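Local coordinates for protein HTLV-2 integrase catalytic core domain (Human T-cell leukemia virus 2, PDB 6QBT) that forms the magnesium-binding catalytic core of the retroviral integrase, which probably catalyses the strand transfer that inserts viral DNA into the host genome, at residues V28-V39 with L104-I112. Residues are numbered along the deposited sequence; the frame is centred on the assembly and turned at random.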
loop_
_atom_site.group_PDB
_atom_site.type_symbol
_atom_site.label_atom_id
_atom_site.label_comp_id
_atom_site.label_asym_id
_atom_site.label_seq_id
_atom_site.Cartn_x
_atom_site.Cartn_y
_atom_site.Cartn_z
ATOM N N VAL A 28 -1.572 -6.272 17.395
ATOM C CA VAL A 28 -1.783 -4.845 17.487
ATOM C C VAL A 28 -0.465 -4.169 17.886
ATOM O O VAL A 28 0.140 -4.530 18.874
ATOM C CB VAL A 28 -2.865 -4.541 18.556
ATOM C CG1 VAL A 28 -3.013 -3.039 18.816
ATOM C CG2 VAL A 28 -4.203 -5.163 18.170
ATOM N N TRP A 29 -0.037 -3.178 17.124
ATOM C CA TRP A 29 1.128 -2.374 17.507
ATOM C C TRP A 29 0.675 -0.941 17.538
ATOM O O TRP A 29 -0.060 -0.508 16.641
ATOM C CB TRP A 29 2.271 -2.498 16.479
ATOM C CG TRP A 29 2.880 -3.823 16.503
ATOM C CD1 TRP A 29 2.593 -4.891 15.682
ATOM C CD2 TRP A 29 3.873 -4.256 17.398
ATOM N NE1 TRP A 29 3.379 -5.961 16.019
ATOM C CE2 TRP A 29 4.175 -5.598 17.075
ATOM C CE3 TRP A 29 4.541 -3.645 18.471
ATOM C CZ2 TRP A 29 5.116 -6.344 17.795
ATOM C CZ3 TRP A 29 5.485 -4.377 19.167
ATOM C CH2 TRP A 29 5.773 -5.710 18.821
ATOM N N VAL A 30 1.130 -0.198 18.538
ATOM C CA VAL A 30 0.733 1.201 18.634
ATOM C C VAL A 30 1.910 2.068 19.075
ATOM O O VAL A 30 2.651 1.709 19.996
ATOM C CB VAL A 30 -0.556 1.367 19.491
ATOM C CG1 VAL A 30 -0.443 0.609 20.770
ATOM C CG2 VAL A 30 -0.896 2.828 19.731
ATOM N N ASP A 31 2.096 3.184 18.364
ATOM C CA ASP A 31 3.155 4.099 18.678
ATOM C C ASP A 31 2.758 4.890 19.913
ATOM O O ASP A 31 1.661 5.442 19.961
ATOM C CB ASP A 31 3.373 5.031 17.516
ATOM C CG ASP A 31 4.595 5.868 17.692
ATOM O OD1 ASP A 31 4.533 6.876 18.414
ATOM O OD2 ASP A 31 5.622 5.494 17.120
ATOM N N THR A 32 3.651 4.950 20.897
ATOM C CA THR A 32 3.361 5.595 22.186
ATOM C C THR A 32 3.354 7.117 22.095
ATOM O O THR A 32 2.915 7.750 23.028
ATOM C CB THR A 32 4.388 5.210 23.278
ATOM O OG1 THR A 32 5.707 5.510 22.815
ATOM C CG2 THR A 32 4.325 3.739 23.613
ATOM N N PHE A 33 3.892 7.690 21.017
ATOM C CA PHE A 33 3.920 9.122 20.821
ATOM C C PHE A 33 2.730 9.589 19.960
ATOM O O PHE A 33 2.006 10.460 20.357
ATOM C CB PHE A 33 5.290 9.568 20.205
ATOM C CG PHE A 33 5.337 11.018 19.848
ATOM C CD1 PHE A 33 5.708 11.985 20.808
ATOM C CD2 PHE A 33 4.964 11.446 18.575
ATOM C CE1 PHE A 33 5.705 13.343 20.493
ATOM C CE2 PHE A 33 4.952 12.808 18.257
ATOM C CZ PHE A 33 5.326 13.759 19.216
ATOM N N SER A 34 2.561 9.038 18.761
ATOM C CA SER A 34 1.482 9.470 17.839
ATOM C C SER A 34 0.111 8.840 18.154
ATOM O O SER A 34 -0.933 9.375 17.763
ATOM C CB SER A 34 1.854 9.110 16.407
ATOM O OG SER A 34 1.955 7.694 16.253
ATOM N N GLY A 35 0.133 7.684 18.831
ATOM C CA GLY A 35 -1.041 6.822 18.958
ATOM C C GLY A 35 -1.381 6.049 17.692
ATOM O O GLY A 35 -2.384 5.348 17.677
ATOM N N ALA A 36 -0.552 6.150 16.655
ATOM C CA ALA A 36 -0.812 5.463 15.397
ATOM C C ALA A 36 -0.730 3.947 15.551
ATOM O O ALA A 36 0.079 3.432 16.329
ATOM C CB ALA A 36 0.156 5.933 14.314
ATOM N N VAL A 37 -1.564 3.249 14.775
ATOM C CA VAL A 37 -1.851 1.845 15.005
ATOM C C VAL A 37 -1.575 1.001 13.802
ATOM O O VAL A 37 -1.892 1.405 12.702
ATOM C CB VAL A 37 -3.368 1.622 15.287
ATOM C CG1 VAL A 37 -3.615 0.228 15.817
ATOM C CG2 VAL A 37 -3.863 2.650 16.286
ATOM N N SER A 38 -1.101 -0.216 14.048
ATOM C CA SER A 38 -1.232 -1.330 13.110
ATOM C C SER A 38 -1.978 -2.502 13.752
ATOM O O SER A 38 -1.757 -2.822 14.916
ATOM C CB SER A 38 0.133 -1.837 12.685
ATOM O OG SER A 38 0.002 -2.874 11.728
ATOM N N VAL A 39 -2.814 -3.176 12.976
ATOM C CA VAL A 39 -3.449 -4.379 13.446
ATOM C C VAL A 39 -3.471 -5.356 12.309
ATOM O O VAL A 39 -3.809 -4.971 11.204
ATOM C CB VAL A 39 -4.892 -4.122 13.994
ATOM C CG1 VAL A 39 -5.638 -3.114 13.149
ATOM C CG2 VAL A 39 -5.718 -5.414 14.093
ATOM N N LEU A 104 -2.633 2.035 26.933
ATOM C CA LEU A 104 -2.566 2.335 25.478
ATOM C C LEU A 104 -3.049 1.216 24.545
ATOM O O LEU A 104 -3.788 1.474 23.590
ATOM C CB LEU A 104 -1.162 2.767 25.037
ATOM C CG LEU A 104 -1.062 3.202 23.558
ATOM C CD1 LEU A 104 -1.997 4.383 23.273
ATOM C CD2 LEU A 104 0.379 3.509 23.164
ATOM N N VAL A 105 -2.607 -0.008 24.798
ATOM C CA VAL A 105 -2.955 -1.092 23.903
ATOM C C VAL A 105 -4.414 -1.467 24.142
ATOM O O VAL A 105 -5.167 -1.557 23.165
ATOM C CB VAL A 105 -2.039 -2.317 24.031
ATOM C CG1 VAL A 105 -2.418 -3.351 22.972
ATOM C CG2 VAL A 105 -0.586 -1.904 23.856
ATOM N N GLU A 106 -4.799 -1.639 25.417
ATOM C CA GLU A 106 -6.186 -1.987 25.801
ATOM C C GLU A 106 -7.209 -1.000 25.259
ATOM O O GLU A 106 -8.243 -1.380 24.733
ATOM C CB GLU A 106 -6.360 -2.053 27.319
ATOM C CG GLU A 106 -5.917 -3.355 27.964
ATOM C CD GLU A 106 -6.382 -3.485 29.406
ATOM O OE1 GLU A 106 -6.457 -2.445 30.128
ATOM O OE2 GLU A 106 -6.669 -4.635 29.819
ATOM N N ARG A 107 -6.902 0.270 25.419
ATOM C CA ARG A 107 -7.747 1.321 24.970
ATOM C C ARG A 107 -7.775 1.274 23.433
ATOM O O ARG A 107 -8.861 1.381 22.849
ATOM C CB ARG A 107 -7.237 2.639 25.532
ATOM C CG ARG A 107 -8.027 3.859 25.118
ATOM C CD ARG A 107 -7.588 5.147 25.830
ATOM N NE ARG A 107 -6.159 5.442 25.644
ATOM C CZ ARG A 107 -5.187 5.157 26.523
ATOM N NH1 ARG A 107 -5.446 4.557 27.701
ATOM N NH2 ARG A 107 -3.931 5.476 26.217
ATOM N N THR A 108 -6.619 1.073 22.780
ATOM C CA THR A 108 -6.589 0.933 21.335
ATOM C C THR A 108 -7.356 -0.328 20.832
ATOM O O THR A 108 -8.116 -0.246 19.870
ATOM C CB THR A 108 -5.149 0.923 20.777
ATOM O OG1 THR A 108 -4.493 2.142 21.141
ATOM C CG2 THR A 108 -5.175 0.816 19.246
ATOM N N ASN A 109 -7.175 -1.465 21.498
ATOM C CA ASN A 109 -7.987 -2.663 21.242
ATOM C C ASN A 109 -9.462 -2.341 21.229
ATOM O O ASN A 109 -10.165 -2.720 20.291
ATOM C CB ASN A 109 -7.764 -3.737 22.299
ATOM C CG ASN A 109 -6.375 -4.366 22.231
ATOM O OD1 ASN A 109 -5.648 -4.221 21.243
ATOM N ND2 ASN A 109 -6.012 -5.091 23.280
ATOM N N GLY A 110 -9.914 -1.632 22.259
ATOM C CA GLY A 110 -11.330 -1.307 22.429
ATOM C C GLY A 110 -11.839 -0.416 21.314
ATOM O O GLY A 110 -12.937 -0.602 20.813
ATOM N N ILE A 111 -11.026 0.540 20.891
ATOM C CA ILE A 111 -11.450 1.439 19.826
ATOM C C ILE A 111 -11.513 0.656 18.489
ATOM O O ILE A 111 -12.499 0.772 17.708
ATOM C CB ILE A 111 -10.526 2.678 19.744
ATOM C CG1 ILE A 111 -10.633 3.485 21.048
ATOM C CG2 ILE A 111 -10.885 3.551 18.539
ATOM C CD1 ILE A 111 -9.430 4.349 21.324
ATOM N N ILE A 112 -10.487 -0.167 18.256
ATOM C CA ILE A 112 -10.470 -1.056 17.095
ATOM C C ILE A 112 -11.721 -1.934 17.069
ATOM O O ILE A 112 -12.438 -1.924 16.067
ATOM C CB ILE A 112 -9.199 -1.922 17.040
ATOM C CG1 ILE A 112 -7.987 -1.044 16.741
ATOM C CG2 ILE A 112 -9.329 -3.011 15.976
ATOM C CD1 ILE A 112 -8.049 -0.360 15.375
HETATM O O HOH W 1 -4.163 4.688 19.662
#
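Leu104 and Val30 meet tip to tip where helix 104-122 lies across the hairpin of strands 22-31 and 37-42, a worked example of helix-on-sheet packing in the RNase H-like fold of retroviral integrases. Leu104 can be followed outward. From CB, the chain turns so that CG stands anti to the backbone N (chi1 -175°), which carries the branch to the hairpin. There CG rests over both methyls of Val30. Leu104 CD1 comes near Val30 CG2, and Leu104 CD2 touches the same Val30 CG2 at 3.7 Å while lying close to Thr32 CA, at the point where the strand gives way to the turn. The hydroxyl of Thr32 is engaged with Ile9 O of the neighbouring strand. One helical turn on, Thr108 offers its CG2 to Val37, 3.7 Å from CG2 of that valine, and a further turn brings Ile112 CD1 within 4.3 Å of Val39 CG1; Leu136 and Leu139 of helix 128-142 continue this apolar layer. On the other flank, Val105 packs its CG2 against Val30 CG1 and touches Asp13, one of the two aspartates that hold the magnesium ion, so the contact reaches close to the metal site, with the Val105 side chain about 8 Å from the ion. Asn109 lays OD1 3.5 Å from Val28 CG2, a polar atom against a methyl. The polar link between the segments runs through water. Thr108 OG1 donates to Leu104 O, which also takes the helical bond from Thr108 N, and a single water gives one proton to Thr108 OG1 at 3.0 Å and the other to Gly35 O at 2.7 Å.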